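Local coordinates for deoxyribodipyrimidine photo-lyase (Oryza sativa Japonica Group, PDB 3UMV), which repairs ultraviolet-damaged DNA, using light to split cyclobutane pyrimidine dimers back into separate pyrimidines with one bound FAD as cofactor, at residues A[42-47]-A[72-77]; A[111-116]-A[220-225]; A[437-442]-A[457-462]. One frame throughout, in Å; residues are numbered along the deposited sequence.

How the contacts relate
Contact 1 lies in the N-terminal alpha/beta sheet of the photolyase, contact 2 joins the edge strand of that sheet to helix 222-231, and contact 3 lies beside the FAD, across the centre of the chain. The first two adjoin, their centres 12 Å apart, because strands 70-75 and 111-114 are neighbours: V72 O and F112 N stand 2.8 Å apart, as do F74 N and F112 O, and the F111 ring packs on V72 and F74. Contact 3 touches neither, its centre about 35 and 42 Å from those of contacts 1 and 2. Its C437 and S440 border the flavin, while the F77 side chain of contact 1 comes within about 8 Å of that of R429, which probably binds FAD.

Contact 1: A[42-47]-A[72-77]; sequences YWMLRD and VAFALF. With URE (urea), chain M.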
loop_
_atom_site.group_PDB
_atom_site.type_symbol
_atom_site.label_atom_id
_atom_site.label_comp_id
_atom_site.label_asym_id
_atom_site.label_seq_id
_atom_site.Cartn_x
_atom_site.Cartn_y
_atom_site.Cartn_z
ATOM N N TYR A 42 -1.546 -14.053 -15.566
ATOM C CA TYR A 42 -1.264 -12.870 -14.766
ATOM C C TYR A 42 -1.206 -13.289 -13.299
ATOM O O TYR A 42 -2.206 -13.721 -12.719
ATOM C CB TYR A 42 -2.322 -11.773 -14.995
ATOM C CG TYR A 42 -2.327 -10.659 -13.961
ATOM C CD1 TYR A 42 -1.140 -10.165 -13.421
ATOM C CD2 TYR A 42 -3.527 -10.081 -13.539
ATOM C CE1 TYR A 42 -1.144 -9.153 -12.465
ATOM C CE2 TYR A 42 -3.541 -9.052 -12.583
ATOM C CZ TYR A 42 -2.350 -8.588 -12.063
ATOM O OH TYR A 42 -2.354 -7.567 -11.130
ATOM N N TRP A 43 -0.005 -13.226 -12.737
ATOM C CA TRP A 43 0.193 -13.451 -11.317
ATOM C C TRP A 43 -0.143 -12.152 -10.591
ATOM O O TRP A 43 0.659 -11.227 -10.545
ATOM C CB TRP A 43 1.639 -13.901 -11.049
ATOM C CG TRP A 43 1.996 -14.001 -9.582
ATOM C CD1 TRP A 43 1.131 -13.993 -8.520
ATOM C CD2 TRP A 43 3.317 -14.094 -9.019
ATOM N NE1 TRP A 43 1.828 -14.095 -7.347
ATOM C CE2 TRP A 43 3.170 -14.154 -7.620
ATOM C CE3 TRP A 43 4.609 -14.137 -9.565
ATOM C CZ2 TRP A 43 4.271 -14.248 -6.746
ATOM C CZ3 TRP A 43 5.706 -14.237 -8.692
ATOM C CH2 TRP A 43 5.524 -14.291 -7.306
ATOM N N MET A 44 -1.369 -12.084 -10.078
ATOM C CA MET A 44 -1.853 -10.935 -9.327
ATOM C C MET A 44 -1.288 -10.965 -7.915
ATOM O O MET A 44 -1.393 -11.979 -7.233
ATOM C CB MET A 44 -3.376 -11.016 -9.256
ATOM C CG MET A 44 -4.038 -9.876 -8.486
ATOM S SD MET A 44 -5.816 -10.161 -8.379
ATOM C CE MET A 44 -6.389 -9.583 -9.975
ATOM N N LEU A 45 -0.707 -9.857 -7.470
ATOM C CA LEU A 45 -0.255 -9.757 -6.092
ATOM C C LEU A 45 -0.608 -8.419 -5.477
ATOM O O LEU A 45 -1.419 -8.362 -4.556
ATOM C CB LEU A 45 1.244 -10.052 -5.969
ATOM C CG LEU A 45 1.736 -10.281 -4.540
ATOM C CD1 LEU A 45 2.962 -11.188 -4.590
ATOM C CD2 LEU A 45 2.047 -8.955 -3.830
ATOM N N ARG A 46 -0.017 -7.341 -5.986
ATOM C CA ARG A 46 -0.288 -6.023 -5.408
ATOM C C ARG A 46 -1.613 -5.425 -5.849
ATOM O O ARG A 46 -2.244 -4.681 -5.091
ATOM C CB ARG A 46 0.842 -5.043 -5.701
ATOM C CG ARG A 46 0.806 -3.805 -4.802
ATOM C CD ARG A 46 1.908 -2.859 -5.186
ATOM N NE ARG A 46 2.057 -1.758 -4.246
ATOM C CZ ARG A 46 2.986 -0.819 -4.392
ATOM N NH1 ARG A 46 3.822 -0.884 -5.425
ATOM N NH2 ARG A 46 3.093 0.165 -3.512
ATOM N N ASP A 47 -2.052 -5.743 -7.061
ATOM C CA ASP A 47 -3.196 -5.019 -7.604
ATOM C C ASP A 47 -4.425 -5.911 -7.734
ATOM O O ASP A 47 -4.713 -6.466 -8.795
ATOM C CB ASP A 47 -2.793 -4.339 -8.917
ATOM C CG ASP A 47 -1.692 -3.301 -8.705
ATOM O OD1 ASP A 47 -0.522 -3.625 -8.975
ATOM O OD2 ASP A 47 -1.986 -2.182 -8.207
ATOM N N VAL A 72 -5.898 -15.655 -14.493
ATOM C CA VAL A 72 -5.356 -14.898 -13.365
ATOM C C VAL A 72 -5.024 -15.884 -12.248
ATOM O O VAL A 72 -5.777 -16.835 -12.001
ATOM C CB VAL A 72 -6.370 -13.855 -12.831
ATOM C CG1 VAL A 72 -5.812 -13.159 -11.593
ATOM C CG2 VAL A 72 -6.739 -12.853 -13.917
ATOM N N ALA A 73 -3.889 -15.680 -11.588
ATOM C CA ALA A 73 -3.503 -16.510 -10.451
ATOM C C ALA A 73 -3.092 -15.636 -9.279
ATOM O O ALA A 73 -2.389 -14.647 -9.462
ATOM C CB ALA A 73 -2.359 -17.462 -10.834
ATOM N N PHE A 74 -3.553 -15.986 -8.077
ATOM C CA PHE A 74 -3.166 -15.260 -6.871
ATOM C C PHE A 74 -2.547 -16.221 -5.872
ATOM O O PHE A 74 -3.135 -17.264 -5.561
ATOM C CB PHE A 74 -4.370 -14.579 -6.223
ATOM C CG PHE A 74 -4.008 -13.734 -5.041
ATOM C CD1 PHE A 74 -3.744 -12.379 -5.205
ATOM C CD2 PHE A 74 -3.891 -14.288 -3.775
ATOM C CE1 PHE A 74 -3.389 -11.598 -4.122
ATOM C CE2 PHE A 74 -3.538 -13.508 -2.686
ATOM C CZ PHE A 74 -3.287 -12.164 -2.852
ATOM N N ALA A 75 -1.365 -15.894 -5.367
ATOM C CA ALA A 75 -0.746 -16.722 -4.322
ATOM C C ALA A 75 -0.792 -16.028 -2.970
ATOM O O ALA A 75 -0.236 -14.940 -2.804
ATOM C CB ALA A 75 0.697 -17.067 -4.684
ATOM N N LEU A 76 -1.467 -16.648 -2.004
ATOM C CA LEU A 76 -1.430 -16.171 -0.626
ATOM C C LEU A 76 -0.172 -16.706 0.063
ATOM O O LEU A 76 0.052 -17.913 0.078
ATOM C CB LEU A 76 -2.667 -16.653 0.132
ATOM C CG LEU A 76 -2.807 -16.074 1.546
ATOM C CD1 LEU A 76 -3.112 -14.563 1.479
ATOM C CD2 LEU A 76 -3.874 -16.809 2.348
ATOM N N PHE A 77 0.662 -15.831 0.620
ATOM C CA PHE A 77 1.795 -16.324 1.406
ATOM C C PHE A 77 1.237 -17.025 2.641
ATOM O O PHE A 77 0.377 -16.491 3.333
ATOM C CB PHE A 77 2.727 -15.191 1.825
ATOM C CG PHE A 77 3.492 -14.570 0.685
ATOM C CD1 PHE A 77 4.875 -14.641 0.640
ATOM C CD2 PHE A 77 2.831 -13.916 -0.335
ATOM C CE1 PHE A 77 5.583 -14.068 -0.409
ATOM C CE2 PHE A 77 3.533 -13.350 -1.390
ATOM C CZ PHE A 77 4.910 -13.426 -1.422
HETATM C C URE M . -0.329 -12.173 0.041
HETATM O O URE M . -0.035 -12.211 -1.157
HETATM N N1 URE M . -0.219 -13.252 0.772
HETATM N N2 URE M . -0.721 -11.058 0.611
HETATM O O HOH W 1 -0.064 -13.384 -5.270
#
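F74 holds its CG anti to the backbone N (chi1 -176°), as M44 does. On the face of the parallel strand pair that they share with Y42 and V72, these torsions set each CG beside the carbonyl carbon, and the side chains cross obliquely, M44 CG 4.1 Å from F74 CD1. Closer still is M44 O, which meets F74 CD1 at 3.1 Å, oblique to the ring. The M44 chain bends at chi3 to rest its CE on V72 CG1. W43, likewise anti, sends its indole along the face it shares with A73. Strands 40-44 and 70-75 are the two parallel strands of a beta-alpha-beta unit of the photolyase alpha/beta domain; the intervening helix 54-66 packs on Y42 and V72, while the Y42 hydroxyl is hydrogen-bonded to D136. A73 binds both ways: its N gives a nearly straight bond to Y42 O (2.8 Å), in the carbonyl plane, and its O accepts from M44 N at 2.8 Å, almost along the C=O axis but with the N-H bent to 141°. Past this point a water accepts from W43 NE1 and A75 N and donates to M44 O at 2.8 Å. That water lies 3.8 Å above the plane of the F74 ring, over its centre. L45 O meets the edge of the same ring, and F74 CZ is 3.7 Å from the O of a urea. An alanine at F74 would remove the ring and would probably leave the water less well covered, M44 less well packed and the urea pocket without one wall. The water thus appears to stand in for the direct bond that the diverging strands do not make, M44 O and A75 N being 4.3 Å apart, and it satisfies a carbonyl, an amide and the indole N-H amid largely apolar surroundings.

Contact 2: A[111-116]-A[220-225]; sequences FFLFTG and VDWDAL. With URE (urea), chain L; URE (urea), chain N.
Strand 111-114, the outermost parallel strand on its side of the sheet in the photolyase alpha/beta domain, packs here against the start of helix 222-231. L113 is the centre of the contact. With CG anti to the backbone N (chi1 -178°), it extends straight from the strand, and one methyl, CD2, does nearly all the touching. L113 CD2 meets L225 CD2 tip to tip at 3.6 Å and, also end on, W222 CH2 at 3.6 Å; V220 CG2 lies 3.9 Å from L113 CD2. The W222 indole has CG beside the backbone N (chi1 -69°), a torsion that swings the six-membered ring back to the strand, with V220 CG1 over one face near the rim. F111 CE2 reaches the edge of this ring, close to its plane, 4.3 Å from W222 CH2. Just past the strand, T115 keeps OG1 in the crowded position between N and the carbonyl carbon, which sets CG2 anti to the carbonyl carbon, where T115 CG2 meets L225 CD1 tip to tip at 3.7 Å.

F112 and F114 instead have CG beside the backbone N and pack on helix 120-127. A urea lies by both rings and donates through N1 to L113 O at 3.2 Å. The contact across the segments is thus wholly apolar, while polar bonds gather at the helix start: D221 N donates to the O of a second urea, and D221 itself is the N-cap. Its carboxylate OD2 accepts from A224 N at 2.9 Å, the N-H arriving from above the carboxylate plane, 43° out of it.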
loop_
_atom_site.group_PDB
_atom_site.type_symbol
_atom_site.label_atom_id
_atom_site.label_comp_id
_atom_site.label_asym_id
_atom_site.label_seq_id
_atom_site.Cartn_x
_atom_site.Cartn_y
_atom_site.Cartn_z
ATOM N N PHE A 111 -9.840 -17.796 -12.351
ATOM C CA PHE A 111 -9.068 -17.248 -11.237
ATOM C C PHE A 111 -8.526 -18.404 -10.407
ATOM O O PHE A 111 -9.289 -19.112 -9.756
ATOM C CB PHE A 111 -9.949 -16.330 -10.377
ATOM C CG PHE A 111 -9.245 -15.723 -9.182
ATOM C CD1 PHE A 111 -8.371 -14.655 -9.333
ATOM C CD2 PHE A 111 -9.485 -16.207 -7.906
ATOM C CE1 PHE A 111 -7.733 -14.085 -8.216
ATOM C CE2 PHE A 111 -8.853 -15.650 -6.799
ATOM C CZ PHE A 111 -7.975 -14.583 -6.960
ATOM N N PHE A 112 -7.207 -18.590 -10.434
ATOM C CA PHE A 112 -6.552 -19.619 -9.628
ATOM C C PHE A 112 -6.112 -19.056 -8.276
ATOM O O PHE A 112 -5.333 -18.106 -8.218
ATOM C CB PHE A 112 -5.318 -20.162 -10.351
ATOM C CG PHE A 112 -5.637 -20.954 -11.591
ATOM C CD1 PHE A 112 -5.754 -22.330 -11.540
ATOM C CD2 PHE A 112 -5.816 -20.315 -12.805
ATOM C CE1 PHE A 112 -6.045 -23.064 -12.684
ATOM C CE2 PHE A 112 -6.112 -21.044 -13.962
ATOM C CZ PHE A 112 -6.225 -22.419 -13.898
ATOM N N LEU A 113 -6.613 -19.647 -7.196
ATOM C CA LEU A 113 -6.208 -19.264 -5.850
ATOM C C LEU A 113 -5.286 -20.311 -5.240
ATOM O O LEU A 113 -5.661 -21.477 -5.113
ATOM C CB LEU A 113 -7.426 -19.076 -4.950
ATOM C CG LEU A 113 -7.037 -18.624 -3.541
ATOM C CD1 LEU A 113 -6.316 -17.297 -3.599
ATOM C CD2 LEU A 113 -8.262 -18.533 -2.637
ATOM N N PHE A 114 -4.085 -19.886 -4.855
ATOM C CA PHE A 114 -3.096 -20.786 -4.262
ATOM C C PHE A 114 -2.773 -20.361 -2.829
ATOM O O PHE A 114 -2.313 -19.240 -2.595
ATOM C CB PHE A 114 -1.817 -20.789 -5.104
ATOM C CG PHE A 114 -1.999 -21.356 -6.492
ATOM C CD1 PHE A 114 -1.781 -20.571 -7.614
ATOM C CD2 PHE A 114 -2.390 -22.669 -6.670
ATOM C CE1 PHE A 114 -1.937 -21.096 -8.892
ATOM C CE2 PHE A 114 -2.556 -23.201 -7.944
ATOM C CZ PHE A 114 -2.335 -22.415 -9.056
ATOM N N THR A 115 -3.021 -21.237 -1.861
ATOM C CA THR A 115 -2.759 -20.875 -0.471
ATOM C C THR A 115 -1.461 -21.467 0.098
ATOM O O THR A 115 -1.143 -21.279 1.274
ATOM C CB THR A 115 -3.967 -21.189 0.437
ATOM O OG1 THR A 115 -4.389 -22.543 0.239
ATOM C CG2 THR A 115 -5.120 -20.260 0.091
ATOM N N GLY A 116 -0.704 -22.153 -0.749
ATOM C CA GLY A 116 0.546 -22.764 -0.330
ATOM C C GLY A 116 1.754 -21.856 -0.479
ATOM O O GLY A 116 2.778 -22.073 0.162
ATOM N N VAL A 220 -13.078 -22.979 -4.444
ATOM C CA VAL A 220 -12.741 -22.562 -3.095
ATOM C C VAL A 220 -13.988 -22.457 -2.223
ATOM O O VAL A 220 -15.003 -21.899 -2.647
ATOM C CB VAL A 220 -12.061 -21.186 -3.109
ATOM C CG1 VAL A 220 -11.717 -20.742 -1.695
ATOM C CG2 VAL A 220 -10.817 -21.222 -3.983
ATOM N N ASP A 221 -13.909 -22.988 -1.007
ATOM C CA ASP A 221 -14.899 -22.667 0.018
ATOM C C ASP A 221 -14.371 -21.474 0.800
ATOM O O ASP A 221 -13.569 -21.630 1.711
ATOM C CB ASP A 221 -15.142 -23.860 0.945
ATOM C CG ASP A 221 -16.300 -23.624 1.927
ATOM O OD1 ASP A 221 -17.137 -24.532 2.074
ATOM O OD2 ASP A 221 -16.377 -22.541 2.548
ATOM N N TRP A 222 -14.816 -20.280 0.423
ATOM C CA TRP A 222 -14.273 -19.051 0.987
ATOM C C TRP A 222 -14.547 -18.896 2.486
ATOM O O TRP A 222 -13.683 -18.446 3.231
ATOM C CB TRP A 222 -14.792 -17.835 0.217
ATOM C CG TRP A 222 -14.247 -17.743 -1.171
ATOM C CD1 TRP A 222 -14.812 -18.241 -2.314
ATOM C CD2 TRP A 222 -13.028 -17.103 -1.574
ATOM N NE1 TRP A 222 -14.017 -17.956 -3.398
ATOM C CE2 TRP A 222 -12.919 -17.252 -2.972
ATOM C CE3 TRP A 222 -12.023 -16.418 -0.892
ATOM C CZ2 TRP A 222 -11.837 -16.751 -3.696
ATOM C CZ3 TRP A 222 -10.954 -15.911 -1.612
ATOM C CH2 TRP A 222 -10.868 -16.081 -3.002
ATOM N N ASP A 223 -15.744 -19.266 2.928
ATOM C CA ASP A 223 -16.033 -19.239 4.359
ATOM C C ASP A 223 -15.048 -20.110 5.168
ATOM O O ASP A 223 -14.532 -19.670 6.201
ATOM C CB ASP A 223 -17.494 -19.612 4.635
ATOM C CG ASP A 223 -18.469 -18.519 4.192
ATOM O OD1 ASP A 223 -18.127 -17.321 4.308
ATOM O OD2 ASP A 223 -19.576 -18.847 3.724
ATOM N N ALA A 224 -14.750 -21.309 4.675
ATOM C CA ALA A 224 -13.804 -22.192 5.364
ATOM C C ALA A 224 -12.404 -21.616 5.334
ATOM O O ALA A 224 -11.706 -21.624 6.337
ATOM C CB ALA A 224 -13.798 -23.551 4.751
ATOM N N LEU A 225 -11.990 -21.146 4.163
ATOM C CA LEU A 225 -10.655 -20.545 3.996
ATOM C C LEU A 225 -10.442 -19.325 4.878
ATOM O O LEU A 225 -9.436 -19.215 5.581
ATOM C CB LEU A 225 -10.413 -20.191 2.533
ATOM C CG LEU A 225 -9.139 -19.392 2.284
ATOM C CD1 LEU A 225 -7.917 -20.252 2.579
ATOM C CD2 LEU A 225 -9.106 -18.860 0.860
HETATM C C URE L . -11.294 -24.996 1.106
HETATM O O URE L . -11.837 -24.799 0.024
HETATM N N1 URE L . -10.693 -26.135 1.344
HETATM N N2 URE L . -11.312 -24.062 2.024
HETATM C C URE N . -5.889 -24.393 -8.051
HETATM O O URE N . -6.857 -23.764 -8.443
HETATM N N1 URE N . -5.370 -24.123 -6.881
HETATM N N2 URE N . -5.366 -25.329 -8.804
#

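Contact 3: A[437-442]-A[457-462]; sequences CMWSIC and KIRYMN. With URE (urea), chain K; FAD (flavin-adenine dinucleotide), chain I.
Helix 431-442 belongs to the all-helical FAD-binding region of the photolyase, and here the irregular segment 457-462 runs past it. R459 and W439 cross obliquely, with guanidinium and indole planes 48° apart, so the groups are tilted rather than stacked. W439 has CG anti to the backbone N, and its CZ2 stands 3.6 Å above one face of the guanidinium, toward the rim. The R459 chain bends at chi3 (-59°), which brings NE to 3.7 Å from W439 CZ2; the same NE forms a salt bridge with D446, likely to fix the rotation of the group.

I458 points at the helix backbone instead of a side chain. Its CG2, anti to the backbone N, lies 3.7 Å from S440 O, and its CD1 3.8 Å from C442 C, while W346 and L351 of helix 345-353 also pack on it. I441 O, beside the same CG2, is buried with no polar partner in the model, whereas K401 NZ is hydrogen-bonded to both S440 O and R459 O, tying the segments together. On the flavin side, S440 OG, hydrogen-bonded to G436 O, has the methyl C8M of FAD as a neighbour: S440 OG to FAD C8M is 3.8 Å.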
loop_
_atom_site.group_PDB
_atom_site.type_symbol
_atom_site.label_atom_id
_atom_site.label_comp_id
_atom_site.label_asym_id
_atom_site.label_seq_id
_atom_site.Cartn_x
_atom_site.Cartn_y
_atom_site.Cartn_z
ATOM N N CYS A 437 7.129 6.225 8.718
ATOM C CA CYS A 437 7.925 6.049 9.940
ATOM C C CYS A 437 9.306 6.673 9.763
ATOM O O CYS A 437 9.813 7.352 10.677
ATOM C CB CYS A 437 8.034 4.566 10.302
ATOM S SG CYS A 437 6.454 3.848 10.828
ATOM N N MET A 438 9.907 6.453 8.586
ATOM C CA MET A 438 11.204 7.051 8.287
ATOM C C MET A 438 11.134 8.577 8.201
ATOM O O MET A 438 12.071 9.262 8.590
ATOM C CB MET A 438 11.796 6.468 7.004
ATOM C CG MET A 438 12.183 5.019 7.107
ATOM S SD MET A 438 13.779 4.751 7.921
ATOM C CE MET A 438 14.909 5.212 6.589
ATOM N N TRP A 439 10.038 9.117 7.677
ATOM C CA TRP A 439 9.915 10.579 7.635
ATOM C C TRP A 439 9.923 11.122 9.066
ATOM O O TRP A 439 10.595 12.101 9.387
ATOM C CB TRP A 439 8.619 10.986 6.922
ATOM C CG TRP A 439 8.396 12.475 6.832
ATOM C CD1 TRP A 439 8.736 13.298 5.789
ATOM C CD2 TRP A 439 7.755 13.314 7.807
ATOM N NE1 TRP A 439 8.364 14.592 6.066
ATOM C CE2 TRP A 439 7.759 14.627 7.295
ATOM C CE3 TRP A 439 7.191 13.080 9.061
ATOM C CZ2 TRP A 439 7.218 15.701 8.000
ATOM C CZ3 TRP A 439 6.647 14.153 9.760
ATOM C CH2 TRP A 439 6.671 15.440 9.227
ATOM N N SER A 440 9.175 10.457 9.935
ATOM C CA SER A 440 8.951 10.935 11.292
ATOM C C SER A 440 10.199 10.830 12.149
ATOM O O SER A 440 10.552 11.766 12.869
ATOM C CB SER A 440 7.823 10.122 11.934
ATOM O OG SER A 440 6.637 10.288 11.180
ATOM N N ILE A 441 10.867 9.693 12.052
ATOM C CA ILE A 441 11.888 9.333 13.020
ATOM C C ILE A 441 13.291 9.679 12.495
ATOM O O ILE A 441 14.173 10.015 13.274
ATOM C CB ILE A 441 11.736 7.838 13.416
ATOM C CG1 ILE A 441 10.435 7.672 14.206
ATOM C CG2 ILE A 441 12.937 7.316 14.221
ATOM C CD1 ILE A 441 10.074 6.253 14.538
ATOM N N CYS A 442 13.460 9.654 11.171
ATOM C CA CYS A 442 14.769 9.803 10.523
ATOM C C CYS A 442 14.811 10.950 9.515
ATOM O O CYS A 442 15.767 11.074 8.759
ATOM C CB CYS A 442 15.180 8.512 9.813
ATOM S SG CYS A 442 15.254 7.129 10.901
ATOM N N LYS A 457 18.555 17.648 14.649
ATOM C CA LYS A 457 17.862 18.458 13.642
ATOM C C LYS A 457 16.623 17.798 13.026
ATOM O O LYS A 457 16.002 18.348 12.122
ATOM C CB LYS A 457 18.843 18.889 12.554
ATOM C CG LYS A 457 20.037 19.634 13.120
ATOM C CD LYS A 457 21.009 20.056 12.039
ATOM C CE LYS A 457 22.290 20.576 12.667
ATOM N NZ LYS A 457 23.280 21.012 11.640
ATOM N N ILE A 458 16.261 16.613 13.501
ATOM C CA ILE A 458 15.054 15.962 13.001
ATOM C C ILE A 458 13.879 16.819 13.464
ATOM O O ILE A 458 13.866 17.273 14.600
ATOM C CB ILE A 458 14.898 14.545 13.586
ATOM C CG1 ILE A 458 16.105 13.682 13.197
ATOM C CG2 ILE A 458 13.588 13.918 13.115
ATOM C CD1 ILE A 458 16.359 13.628 11.688
ATOM N N ARG A 459 12.893 17.023 12.589
ATOM C CA ARG A 459 11.716 17.833 12.914
ATOM C C ARG A 459 11.008 17.388 14.205
ATOM O O ARG A 459 10.732 16.192 14.405
ATOM C CB ARG A 459 10.733 17.838 11.734
ATOM C CG ARG A 459 9.512 18.748 11.956
ATOM C CD ARG A 459 8.383 18.453 10.963
ATOM N NE ARG A 459 8.797 18.627 9.570
ATOM C CZ ARG A 459 8.093 19.291 8.659
ATOM N NH1 ARG A 459 6.935 19.848 8.998
ATOM N NH2 ARG A 459 8.547 19.400 7.407
ATOM N N TYR A 460 10.710 18.359 15.071
ATOM C CA TYR A 460 10.087 18.106 16.366
ATOM C C TYR A 460 8.616 18.514 16.307
ATOM O O TYR A 460 8.261 19.450 15.601
ATOM C CB TYR A 460 10.801 18.909 17.464
ATOM C CG TYR A 460 10.355 18.566 18.871
ATOM C CD1 TYR A 460 9.673 19.491 19.646
ATOM C CD2 TYR A 460 10.623 17.324 19.422
ATOM C CE1 TYR A 460 9.269 19.187 20.935
ATOM C CE2 TYR A 460 10.216 17.004 20.712
ATOM C CZ TYR A 460 9.540 17.939 21.459
ATOM O OH TYR A 460 9.128 17.640 22.744
ATOM N N MET A 461 7.768 17.792 17.032
ATOM C CA MET A 461 6.369 18.170 17.193
ATOM C C MET A 461 6.027 17.950 18.656
ATOM O O MET A 461 6.584 17.058 19.299
ATOM C CB MET A 461 5.460 17.307 16.317
ATOM C CG MET A 461 5.598 17.510 14.796
ATOM S SD MET A 461 4.640 16.265 13.872
ATOM C CE MET A 461 2.973 16.918 14.027
ATOM N N ASN A 462 5.129 18.763 19.206
ATOM C CA ASN A 462 4.750 18.556 20.602
ATOM C C ASN A 462 3.278 18.808 20.863
ATOM O O ASN A 462 2.551 19.273 19.974
ATOM C CB ASN A 462 5.652 19.330 21.582
ATOM C CG ASN A 462 5.596 20.843 21.386
ATOM O OD1 ASN A 462 4.786 21.363 20.610
ATOM N ND2 ASN A 462 6.456 21.557 22.114
HETATM C C URE K . 13.328 20.956 15.637
HETATM O O URE K . 14.114 20.007 15.740
HETATM N N1 URE K . 12.182 20.835 14.997
HETATM N N2 URE K . 13.634 22.108 16.181
HETATM P PA FAD I . -5.738 11.165 2.336
HETATM O O1A FAD I . -5.294 12.424 3.017
HETATM O O2A FAD I . -7.145 11.204 1.806
HETATM O O5B FAD I . -4.690 10.832 1.173
HETATM C C5B FAD I . -5.078 10.194 -0.024
HETATM C C4B FAD I . -3.977 9.230 -0.479
HETATM O O4B FAD I . -2.738 9.894 -0.678
HETATM C C3B FAD I . -3.681 8.175 0.568
HETATM O O3B FAD I . -4.588 7.100 0.492
HETATM C C2B FAD I . -2.296 7.754 0.174
HETATM O O2B FAD I . -2.360 6.928 -0.973
HETATM C C1B FAD I . -1.680 9.062 -0.252
HETATM N N9A FAD I . -0.948 9.688 0.861
HETATM C C8A FAD I . -1.412 10.617 1.754
HETATM N N7A FAD I . -0.397 10.920 2.597
HETATM C C5A FAD I . 0.698 10.182 2.259
HETATM C C6A FAD I . 2.002 10.078 2.758
HETATM N N6A FAD I . 2.451 10.866 3.734
HETATM N N1A FAD I . 2.896 9.215 2.163
HETATM C C2A FAD I . 2.509 8.466 1.076
HETATM N N3A FAD I . 1.225 8.566 0.589
HETATM C C4A FAD I . 0.348 9.417 1.164
HETATM N N1 FAD I . 0.218 5.322 4.467
HETATM C C2 FAD I . -0.183 4.084 4.058
HETATM O O2 FAD I . -0.787 4.004 2.987
HETATM N N3 FAD I . 0.108 2.963 4.817
HETATM C C4 FAD I . 0.795 3.083 6.012
HETATM O O4 FAD I . 1.048 2.081 6.689
HETATM C C4X FAD I . 1.209 4.347 6.413
HETATM N N5 FAD I . 1.884 4.535 7.597
HETATM C C5X FAD I . 2.305 5.796 7.971
HETATM C C6 FAD I . 3.021 5.972 9.162
HETATM C C7 FAD I . 3.444 7.248 9.546
HETATM C C7M FAD I . 4.224 7.408 10.825
HETATM C C8 FAD I . 3.137 8.344 8.733
HETATM C C8M FAD I . 3.560 9.737 9.093
HETATM C C9 FAD I . 2.418 8.158 7.564
HETATM C C9A FAD I . 2.008 6.894 7.183
HETATM N N10 FAD I . 1.289 6.720 6.017
HETATM C C10 FAD I . 0.910 5.453 5.645
HETATM C "C1'" FAD I . 0.929 7.889 5.112
HETATM C "C2'" FAD I . -0.448 8.550 5.439
HETATM O "O2'" FAD I . -0.645 8.849 6.826
HETATM C "C3'" FAD I . -1.663 7.733 4.961
HETATM O "O3'" FAD I . -1.482 7.381 3.615
HETATM C "C4'" FAD I . -2.989 8.487 5.088
HETATM O "O4'" FAD I . -3.204 8.851 6.438
HETATM C "C5'" FAD I . -4.103 7.581 4.567
HETATM O "O5'" FAD I . -5.408 8.022 4.854
HETATM P P FAD I . -6.330 8.566 3.658
HETATM O O1P FAD I . -6.359 7.578 2.509
HETATM O O2P FAD I . -7.704 8.877 4.194
HETATM O O3P FAD I . -5.504 9.918 3.357
#